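Local coordinates for protein acetaldehyde dehydrogenase (Acetylating) (Geobacillus thermoglucosidasius, PDB 5J78) that probably catalyses the reversible, coenzyme A- and NAD-dependent oxidation of acetaldehyde to acetyl-CoA, at residues A[55-66]-A[151-159]; A[241-252]-A[391-402]. All coordinates share one frame; numbering follows the deposited sequence.

Interactions 1 and 2 share no helix or strand and lie on opposite sides of the chain's centre, their own centres about 36 Å apart. Both are largely buried. Interaction 1 packs two antiparallel helices beside the mixed sheet, probably in the cofactor-binding half of the aldehyde dehydrogenase fold; interaction 2 joins neighbouring strands inside the seven-stranded parallel sheet of the other half. Their chemistry follows from this. Residues 55-66 and 151-159 meet through aliphatic side chains with one salt bridge at the end of the contact, whereas 241-252 and 391-402 are joined mainly by backbone hydrogen bonds, with histidine and serine contacts at the strand ends.

Interaction 1: residues A[55-66]-A[151-159]; sequences QSEIDKIVESMA and ALIAVKARN
Gln-55 lays its amide NE2 across the end of Lys-156, 3.9 Å from CE, while its OE1 is taken by the backbone N of Thr-112. One turn on, Ile-58 sets CG2 against the carbonyl oxygens of Val-155 and Lys-156 and brings CD1 to 3.8 Å from CG of Arg-158, whose guanidinium reaches on to Glu-51 O. Asp-59 OD1 receives Lys-156 NZ at 2.6 Å on its syn side, 30° out of the carboxylate plane. Lys-108 O is a second acceptor for the same ammonium, which is thus gripped from both Asp-59 and the backbone. The helix axes run antiparallel here (171°), 9.5 Å apart, and helix 143-156 is the crossover of a beta-alpha-beta unit between strands 124-138 and 160-165, consistent with the Rossmann-like cofactor domain of this family. Ile-61 offers CG2 to CG1 of Val-155. Val-62 divides its methyls between two residues a turn apart on the partner helix, CG1 on Leu-152 CD2 and CG2 3.6 Å from CA of Lys-156. Met-65, extended through chi2 and bent at chi3 (64°), passes SD alongside both methyls of Val-155 and ends with CE 3.4 Å from Ala-151 O. Ala-66 closes on Leu-152, its CB 4.2 Å from CD2.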
loop_
_atom_site.group_PDB
_atom_site.type_symbol
_atom_site.label_atom_id
_atom_site.label_comp_id
_atom_site.label_asym_id
_atom_site.label_seq_id
_atom_site.Cartn_x
_atom_site.Cartn_y
_atom_site.Cartn_z
ATOM N N GLN A 55 41.214 1.872 -18.099
ATOM C CA GLN A 55 40.790 3.243 -18.248
ATOM C C GLN A 55 40.769 3.627 -19.729
ATOM O O GLN A 55 39.819 4.239 -20.215
ATOM C CB GLN A 55 41.718 4.164 -17.461
ATOM C CG GLN A 55 41.266 5.622 -17.410
ATOM C CD GLN A 55 39.979 5.798 -16.621
ATOM O OE1 GLN A 55 39.994 5.835 -15.392
ATOM N NE2 GLN A 55 38.861 5.919 -17.327
ATOM N N SER A 56 41.806 3.229 -20.455
ATOM C CA SER A 56 41.918 3.605 -21.862
ATOM C C SER A 56 40.830 2.922 -22.703
ATOM O O SER A 56 40.326 3.508 -23.657
ATOM C CB SER A 56 43.316 3.270 -22.400
ATOM O OG SER A 56 43.243 2.663 -23.676
ATOM N N GLU A 57 40.460 1.702 -22.335
ATOM C CA GLU A 57 39.417 0.977 -23.049
ATOM C C GLU A 57 38.067 1.618 -22.776
ATOM O O GLU A 57 37.262 1.809 -23.695
ATOM C CB GLU A 57 39.409 -0.494 -22.653
ATOM C CG GLU A 57 40.603 -1.272 -23.174
ATOM C CD GLU A 57 40.762 -2.642 -22.522
ATOM O OE1 GLU A 57 40.311 -2.835 -21.376
ATOM O OE2 GLU A 57 41.345 -3.542 -23.165
ATOM N N ILE A 58 37.833 1.975 -21.516
ATOM C CA ILE A 58 36.647 2.746 -21.144
ATOM C C ILE A 58 36.626 4.072 -21.890
ATOM O O ILE A 58 35.600 4.442 -22.465
ATOM C CB ILE A 58 36.580 3.016 -19.602
ATOM C CG1 ILE A 58 36.439 1.686 -18.831
ATOM C CG2 ILE A 58 35.440 3.985 -19.238
ATOM C CD1 ILE A 58 35.101 0.997 -18.963
ATOM N N ASP A 59 37.741 4.802 -21.873
ATOM C CA ASP A 59 37.758 6.124 -22.485
ATOM C C ASP A 59 37.516 6.069 -24.004
ATOM O O ASP A 59 36.877 6.963 -24.549
ATOM C CB ASP A 59 39.073 6.845 -22.194
ATOM C CG ASP A 59 39.193 7.288 -20.729
ATOM O OD1 ASP A 59 38.199 7.222 -19.972
ATOM O OD2 ASP A 59 40.286 7.738 -20.348
ATOM N N LYS A 60 38.002 5.028 -24.676
ATOM C CA LYS A 60 37.712 4.850 -26.103
ATOM C C LYS A 60 36.210 4.657 -26.357
ATOM O O LYS A 60 35.660 5.216 -27.306
ATOM C CB LYS A 60 38.484 3.658 -26.669
ATOM C CG LYS A 60 39.945 3.952 -26.944
ATOM C CD LYS A 60 40.697 2.698 -27.380
ATOM C CE LYS A 60 42.213 2.926 -27.431
ATOM N NZ LYS A 60 42.661 3.766 -28.586
ATOM N N ILE A 61 35.556 3.853 -25.517
ATOM C CA ILE A 61 34.107 3.666 -25.610
ATOM C C ILE A 61 33.374 5.004 -25.427
ATOM O O ILE A 61 32.497 5.355 -26.226
ATOM C CB ILE A 61 33.616 2.632 -24.573
ATOM C CG1 ILE A 61 34.207 1.260 -24.942
ATOM C CG2 ILE A 61 32.056 2.596 -24.520
ATOM C CD1 ILE A 61 34.106 0.202 -23.886
ATOM N N VAL A 62 33.745 5.765 -24.401
ATOM C CA VAL A 62 33.047 7.028 -24.120
ATOM C C VAL A 62 33.213 8.010 -25.294
ATOM O O VAL A 62 32.272 8.735 -25.673
ATOM C CB VAL A 62 33.552 7.664 -22.813
ATOM C CG1 VAL A 62 32.944 9.030 -22.590
ATOM C CG2 VAL A 62 33.256 6.722 -21.589
ATOM N N GLU A 63 34.414 8.023 -25.862
ATOM C CA GLU A 63 34.739 8.920 -26.957
ATOM C C GLU A 63 33.906 8.582 -28.201
ATOM O O GLU A 63 33.362 9.474 -28.840
ATOM C CB GLU A 63 36.230 8.845 -27.283
ATOM C CG GLU A 63 36.610 9.601 -28.542
ATOM C CD GLU A 63 38.083 9.504 -28.838
ATOM O OE1 GLU A 63 38.603 8.367 -28.914
ATOM O OE2 GLU A 63 38.716 10.565 -28.969
ATOM N N SER A 64 33.810 7.291 -28.516
ATOM C CA SER A 64 33.016 6.822 -29.639
ATOM C C SER A 64 31.546 7.185 -29.448
ATOM O O SER A 64 30.877 7.588 -30.395
ATOM C CB SER A 64 33.174 5.310 -29.809
ATOM O OG SER A 64 32.299 4.810 -30.811
ATOM N N MET A 65 31.042 7.036 -28.225
ATOM C CA MET A 65 29.664 7.427 -27.916
ATOM C C MET A 65 29.483 8.923 -28.168
ATOM O O MET A 65 28.527 9.346 -28.821
ATOM C CB MET A 65 29.299 7.091 -26.463
ATOM C CG MET A 65 29.169 5.615 -26.161
ATOM S SD MET A 65 29.161 5.275 -24.359
ATOM C CE MET A 65 27.662 6.123 -23.876
ATOM N N ALA A 66 30.421 9.725 -27.671
ATOM C CA ALA A 66 30.330 11.172 -27.848
ATOM C C ALA A 66 30.323 11.547 -29.330
ATOM O O ALA A 66 29.592 12.458 -29.757
ATOM C CB ALA A 66 31.462 11.869 -27.145
ATOM N N ALA A 151 24.048 8.575 -20.564
ATOM C CA ALA A 151 24.781 7.418 -21.070
ATOM C C ALA A 151 26.275 7.640 -20.962
ATOM O O ALA A 151 27.002 6.733 -20.559
ATOM C CB ALA A 151 24.398 7.118 -22.516
ATOM N N LEU A 152 26.734 8.838 -21.327
ATOM C CA LEU A 152 28.155 9.170 -21.218
ATOM C C LEU A 152 28.657 9.083 -19.750
ATOM O O LEU A 152 29.672 8.460 -19.484
ATOM C CB LEU A 152 28.428 10.569 -21.769
ATOM C CG LEU A 152 28.382 10.761 -23.289
ATOM C CD1 LEU A 152 28.419 12.252 -23.574
ATOM C CD2 LEU A 152 29.516 10.005 -23.969
ATOM N N ILE A 153 27.959 9.715 -18.806
ATOM C CA ILE A 153 28.451 9.712 -17.424
ATOM C C ILE A 153 28.301 8.324 -16.790
ATOM O O ILE A 153 29.117 7.931 -15.961
ATOM C CB ILE A 153 27.746 10.772 -16.525
ATOM C CG1 ILE A 153 26.244 10.504 -16.342
ATOM C CG2 ILE A 153 27.986 12.205 -17.054
ATOM C CD1 ILE A 153 25.616 11.404 -15.250
ATOM N N ALA A 154 27.283 7.569 -17.190
ATOM C CA ALA A 154 27.111 6.227 -16.643
ATOM C C ALA A 154 28.212 5.293 -17.109
ATOM O O ALA A 154 28.756 4.520 -16.316
ATOM C CB ALA A 154 25.744 5.648 -17.020
ATOM N N VAL A 155 28.539 5.340 -18.399
ATOM C CA VAL A 155 29.513 4.390 -18.938
ATOM C C VAL A 155 30.936 4.770 -18.511
ATOM O O VAL A 155 31.747 3.906 -18.209
ATOM C CB VAL A 155 29.414 4.299 -20.477
ATOM C CG1 VAL A 155 30.556 3.449 -21.073
ATOM C CG2 VAL A 155 28.072 3.709 -20.866
ATOM N N LYS A 156 31.226 6.063 -18.463
ATOM C CA LYS A 156 32.533 6.532 -18.017
ATOM C C LYS A 156 32.835 6.044 -16.587
ATOM O O LYS A 156 33.987 5.739 -16.270
ATOM C CB LYS A 156 32.591 8.059 -18.110
ATOM C CG LYS A 156 33.821 8.729 -17.495
ATOM C CD LYS A 156 35.095 8.474 -18.268
ATOM C CE LYS A 156 36.307 8.852 -17.411
ATOM N NZ LYS A 156 37.581 9.012 -18.181
ATOM N N ALA A 157 31.807 5.939 -15.741
ATOM C CA ALA A 157 31.989 5.428 -14.371
ATOM C C ALA A 157 31.877 3.904 -14.291
ATOM O O ALA A 157 31.921 3.312 -13.192
ATOM C CB ALA A 157 30.990 6.086 -13.431
ATOM N N ARG A 158 31.710 3.290 -15.462
ATOM C CA ARG A 158 31.771 1.836 -15.673
ATOM C C ARG A 158 30.499 1.105 -15.260
ATOM O O ARG A 158 30.536 -0.045 -14.826
ATOM C CB ARG A 158 32.983 1.234 -14.954
ATOM C CG ARG A 158 34.317 1.864 -15.385
ATOM C CD ARG A 158 35.338 1.878 -14.266
ATOM N NE ARG A 158 35.842 0.543 -14.003
ATOM C CZ ARG A 158 36.255 0.105 -12.818
ATOM N NH1 ARG A 158 36.245 0.888 -11.755
ATOM N NH2 ARG A 158 36.700 -1.126 -12.700
ATOM N N ASN A 159 29.371 1.774 -15.456
ATOM C CA ASN A 159 28.055 1.209 -15.214
ATOM C C ASN A 159 27.335 0.794 -16.492
ATOM O O ASN A 159 27.678 1.253 -17.582
ATOM C CB ASN A 159 27.194 2.237 -14.473
ATOM C CG ASN A 159 27.883 2.769 -13.246
ATOM O OD1 ASN A 159 28.051 2.047 -12.257
ATOM N ND2 ASN A 159 28.336 4.010 -13.317
HETATM O O HOH W 1 40.685 9.104 -17.965
#

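Interaction 2: residues A[241-252]-A[391-402]; sequences PGNVPVYIHESA and GLGHTVGIHAED. With ACT (acetate ion), chain E.
His-394 sets a ring face against Gly-242, CA of the glycine lying 4.0 Å from the ring centroid in a CH-pi contact. Its CB starts 3.6 Å from Pro-241 O, and CG, trans to the backbone N (chi1 -159°), faces Gly-242 CA. CD2 passes the backbone N of Gly-242, a group hydrogen-bonded to OD1 of the 3-sulfinoalanine at position 273, an oxidised cysteine in a family that works through a cysteine nucleophile. On the other branch ND1 shares a 2.8 Å hydrogen bond with Thr-395 OG1, which fixes the ring's rotation, and at the tip NE2 gives a weak bond of 3.3 Å to acetate O, near the ring plane. With an alanine in place of His-394, Gly-242 is likely to lose the ring over its CA and Thr-395 OG1 its ND1 partner. Beyond the corner at His-394, strands 244-248 and 395-399 pair in parallel within the seven-stranded sheet of the probable catalytic domain; His-399 N to Tyr-247 O, 2.7 Å, is the shortest of four backbone bonds. On one face Val-246 CG1 meets the edge of His-399, 3.5 Å from CD2; on the other Tyr-247 and Ile-398 lie side by side. Past the strands, Ser-251 OG accepts from Glu-401 N at 3.1 Å and weakly from Asp-402 N. With main-chain bonds between the strands, their pairing depends little on polar side chains; Ser-251 alone adds crossing ones.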
loop_
_atom_site.group_PDB
_atom_site.type_symbol
_atom_site.label_atom_id
_atom_site.label_comp_id
_atom_site.label_asym_id
_atom_site.label_seq_id
_atom_site.Cartn_x
_atom_site.Cartn_y
_atom_site.Cartn_z
ATOM N N PRO A 241 11.690 20.961 -9.804
ATOM C CA PRO A 241 11.308 21.915 -10.847
ATOM C C PRO A 241 11.921 23.304 -10.624
ATOM O O PRO A 241 12.302 23.658 -9.501
ATOM C CB PRO A 241 9.774 21.950 -10.726
ATOM C CG PRO A 241 9.523 21.689 -9.284
ATOM C CD PRO A 241 10.553 20.630 -8.924
ATOM N N GLY A 242 12.026 24.066 -11.711
ATOM C CA GLY A 242 12.475 25.444 -11.663
ATOM C C GLY A 242 11.323 26.430 -11.732
ATOM O O GLY A 242 10.229 26.104 -12.189
ATOM N N ASN A 243 11.562 27.640 -11.254
ATOM C CA ASN A 243 10.663 28.751 -11.502
ATOM C C ASN A 243 11.490 29.993 -11.346
ATOM O O ASN A 243 11.302 30.757 -10.409
ATOM C CB ASN A 243 9.474 28.774 -10.553
ATOM C CG ASN A 243 8.450 29.836 -10.949
ATOM O OD1 ASN A 243 8.355 30.181 -12.112
ATOM N ND2 ASN A 243 7.695 30.356 -9.990
ATOM N N VAL A 244 12.411 30.167 -12.286
ATOM C CA VAL A 244 13.581 31.018 -12.086
ATOM C C VAL A 244 13.292 32.517 -12.168
ATOM O O VAL A 244 12.884 33.014 -13.218
ATOM C CB VAL A 244 14.654 30.694 -13.110
ATOM C CG1 VAL A 244 15.868 31.625 -12.945
ATOM C CG2 VAL A 244 15.058 29.229 -12.995
ATOM N N PRO A 245 13.521 33.238 -11.056
ATOM C CA PRO A 245 13.406 34.695 -11.069
ATOM C C PRO A 245 14.736 35.328 -11.408
ATOM O O PRO A 245 15.763 34.830 -10.944
ATOM C CB PRO A 245 12.978 35.016 -9.640
ATOM C CG PRO A 245 13.694 33.963 -8.818
ATOM C CD PRO A 245 13.687 32.717 -9.679
ATOM N N VAL A 246 14.722 36.396 -12.205
ATOM C CA VAL A 246 15.950 37.083 -12.580
ATOM C C VAL A 246 15.819 38.572 -12.289
ATOM O O VAL A 246 14.868 39.231 -12.725
ATOM C CB VAL A 246 16.308 36.852 -14.069
ATOM C CG1 VAL A 246 17.600 37.582 -14.445
ATOM C CG2 VAL A 246 16.470 35.390 -14.332
ATOM N N TYR A 247 16.788 39.081 -11.532
ATOM C CA TYR A 247 16.830 40.492 -11.102
ATOM C C TYR A 247 17.698 41.303 -12.049
ATOM O O TYR A 247 18.865 40.965 -12.251
ATOM C CB TYR A 247 17.375 40.578 -9.671
ATOM C CG TYR A 247 17.529 41.961 -9.073
ATOM C CD1 TYR A 247 16.592 42.968 -9.307
ATOM C CD2 TYR A 247 18.607 42.254 -8.231
ATOM C CE1 TYR A 247 16.741 44.238 -8.738
ATOM C CE2 TYR A 247 18.758 43.513 -7.661
ATOM C CZ TYR A 247 17.819 44.499 -7.915
ATOM O OH TYR A 247 17.970 45.744 -7.346
ATOM N N ILE A 248 17.135 42.356 -12.648
ATOM C CA ILE A 248 17.948 43.312 -13.403
ATOM C C ILE A 248 18.092 44.555 -12.535
ATOM O O ILE A 248 17.145 45.311 -12.337
ATOM C CB ILE A 248 17.352 43.688 -14.787
ATOM C CG1 ILE A 248 17.010 42.430 -15.593
ATOM C CG2 ILE A 248 18.359 44.557 -15.577
ATOM C CD1 ILE A 248 16.286 42.695 -16.923
ATOM N N HIS A 249 19.291 44.729 -11.999
ATOM C CA HIS A 249 19.615 45.854 -11.128
ATOM C C HIS A 249 19.959 47.081 -11.982
ATOM O O HIS A 249 20.437 46.934 -13.110
ATOM C CB HIS A 249 20.783 45.460 -10.225
ATOM C CG HIS A 249 21.321 46.571 -9.385
ATOM N ND1 HIS A 249 22.561 47.132 -9.609
ATOM C CD2 HIS A 249 20.811 47.200 -8.300
ATOM C CE1 HIS A 249 22.780 48.076 -8.712
ATOM N NE2 HIS A 249 21.740 48.130 -7.901
ATOM N N GLU A 250 19.730 48.280 -11.442
ATOM C CA GLU A 250 19.947 49.526 -12.191
ATOM C C GLU A 250 21.361 49.636 -12.757
ATOM O O GLU A 250 21.597 50.364 -13.722
ATOM C CB GLU A 250 19.645 50.732 -11.300
ATOM C CG GLU A 250 20.785 51.151 -10.390
ATOM C CD GLU A 250 20.355 52.148 -9.313
ATOM O OE1 GLU A 250 21.245 52.751 -8.676
ATOM O OE2 GLU A 250 19.134 52.327 -9.100
ATOM N N SER A 251 22.301 48.903 -12.169
ATOM C CA SER A 251 23.690 48.943 -12.627
ATOM C C SER A 251 23.951 48.091 -13.872
ATOM O O SER A 251 25.067 48.075 -14.378
ATOM C CB SER A 251 24.630 48.484 -11.509
ATOM O OG SER A 251 24.381 47.134 -11.150
ATOM N N ALA A 252 22.936 47.375 -14.358
ATOM C CA ALA A 252 23.126 46.441 -15.482
ATOM C C ALA A 252 23.384 47.107 -16.824
ATOM O O ALA A 252 22.767 48.124 -17.147
ATOM C CB ALA A 252 21.912 45.544 -15.618
ATOM N N GLY A 391 9.949 26.430 -7.471
ATOM C CA GLY A 391 11.317 26.588 -7.930
ATOM C C GLY A 391 12.407 26.426 -6.867
ATOM O O GLY A 391 13.571 26.669 -7.153
ATOM N N LEU A 392 12.058 26.024 -5.646
ATOM C CA LEU A 392 13.058 25.992 -4.568
ATOM C C LEU A 392 14.237 25.052 -4.836
ATOM O O LEU A 392 14.071 23.907 -5.261
ATOM C CB LEU A 392 12.407 25.603 -3.239
ATOM C CG LEU A 392 11.526 26.689 -2.600
ATOM C CD1 LEU A 392 10.686 26.078 -1.484
ATOM C CD2 LEU A 392 12.345 27.850 -2.088
ATOM N N GLY A 393 15.430 25.563 -4.563
ATOM C CA GLY A 393 16.654 24.806 -4.707
ATOM C C GLY A 393 17.196 24.793 -6.121
ATOM O O GLY A 393 18.286 24.289 -6.334
ATOM N N HIS A 394 16.468 25.351 -7.092
ATOM C CA HIS A 394 16.883 25.160 -8.486
ATOM C C HIS A 394 17.861 26.236 -8.949
ATOM O O HIS A 394 19.073 26.081 -8.747
ATOM C CB HIS A 394 15.656 25.081 -9.387
ATOM C CG HIS A 394 15.924 24.404 -10.688
ATOM N ND1 HIS A 394 16.789 24.919 -11.626
ATOM C CD2 HIS A 394 15.471 23.233 -11.193
ATOM C CE1 HIS A 394 16.832 24.117 -12.672
ATOM N NE2 HIS A 394 16.044 23.082 -12.434
ATOM N N THR A 395 17.351 27.324 -9.535
ATOM C CA THR A 395 18.196 28.356 -10.136
ATOM C C THR A 395 17.619 29.751 -9.941
ATOM O O THR A 395 16.406 29.927 -9.956
ATOM C CB THR A 395 18.373 28.100 -11.632
ATOM O OG1 THR A 395 18.830 26.766 -11.825
ATOM C CG2 THR A 395 19.387 29.047 -12.255
ATOM N N VAL A 396 18.501 30.721 -9.711
ATOM C CA VAL A 396 18.151 32.139 -9.812
ATOM C C VAL A 396 19.161 32.870 -10.692
ATOM O O VAL A 396 20.254 32.355 -10.971
ATOM C CB VAL A 396 18.110 32.852 -8.427
ATOM C CG1 VAL A 396 16.981 32.320 -7.566
ATOM C CG2 VAL A 396 19.423 32.715 -7.717
ATOM N N GLY A 397 18.794 34.075 -11.123
ATOM C CA GLY A 397 19.692 34.931 -11.874
ATOM C C GLY A 397 19.700 36.376 -11.398
ATOM O O GLY A 397 18.742 36.863 -10.781
ATOM N N ILE A 398 20.801 37.060 -11.688
ATOM C CA ILE A 398 20.882 38.505 -11.490
ATOM C C ILE A 398 21.783 39.123 -12.555
ATOM O O ILE A 398 22.820 38.546 -12.899
ATOM C CB ILE A 398 21.418 38.870 -10.070
ATOM C CG1 ILE A 398 21.685 40.374 -9.967
ATOM C CG2 ILE A 398 22.699 38.080 -9.748
ATOM C CD1 ILE A 398 21.989 40.864 -8.550
ATOM N N HIS A 399 21.373 40.286 -13.074
ATOM C CA HIS A 399 22.206 41.086 -13.976
ATOM C C HIS A 399 22.602 42.393 -13.318
ATOM O O HIS A 399 21.741 43.185 -12.931
ATOM C CB HIS A 399 21.475 41.357 -15.285
ATOM C CG HIS A 399 21.261 40.126 -16.098
ATOM N ND1 HIS A 399 22.196 39.657 -16.999
ATOM C CD2 HIS A 399 20.243 39.239 -16.115
ATOM C CE1 HIS A 399 21.746 38.546 -17.555
ATOM N NE2 HIS A 399 20.565 38.269 -17.032
ATOM N N ALA A 400 23.908 42.632 -13.217
ATOM C CA ALA A 400 24.396 43.753 -12.424
ATOM C C ALA A 400 25.888 43.955 -12.621
ATOM O O ALA A 400 26.601 43.015 -12.931
ATOM C CB ALA A 400 24.075 43.521 -10.946
ATOM N N GLU A 401 26.361 45.194 -12.472
ATOM C CA GLU A 401 27.801 45.461 -12.504
ATOM C C GLU A 401 28.319 45.914 -11.136
ATOM O O GLU A 401 29.524 46.035 -10.917
ATOM C CB GLU A 401 28.117 46.505 -13.576
ATOM C CG GLU A 401 27.760 46.045 -14.995
ATOM C CD GLU A 401 28.500 44.779 -15.417
ATOM O OE1 GLU A 401 29.595 44.510 -14.872
ATOM O OE2 GLU A 401 27.986 44.047 -16.292
ATOM N N ASP A 402 27.394 46.143 -10.216
ATOM C CA ASP A 402 27.723 46.527 -8.854
ATOM C C ASP A 402 28.027 45.265 -8.043
ATOM O O ASP A 402 27.109 44.550 -7.644
ATOM C CB ASP A 402 26.560 47.322 -8.243
ATOM C CG ASP A 402 26.907 47.945 -6.902
ATOM O OD1 ASP A 402 27.739 47.381 -6.164
ATOM O OD2 ASP A 402 26.322 49.000 -6.575
HETATM C C ACT E . 17.452 21.559 -16.100
HETATM O O ACT E . 17.012 21.198 -14.994
HETATM O OXT ACT E . 17.416 22.795 -16.320
HETATM C CH3 ACT E . 17.990 20.566 -17.088
HETATM O O HOH W 2 12.446 22.637 -6.901
HETATM O O HOH W 3 14.094 28.142 -9.643
HETATM O O HOH W 4 17.001 36.311 -8.821
#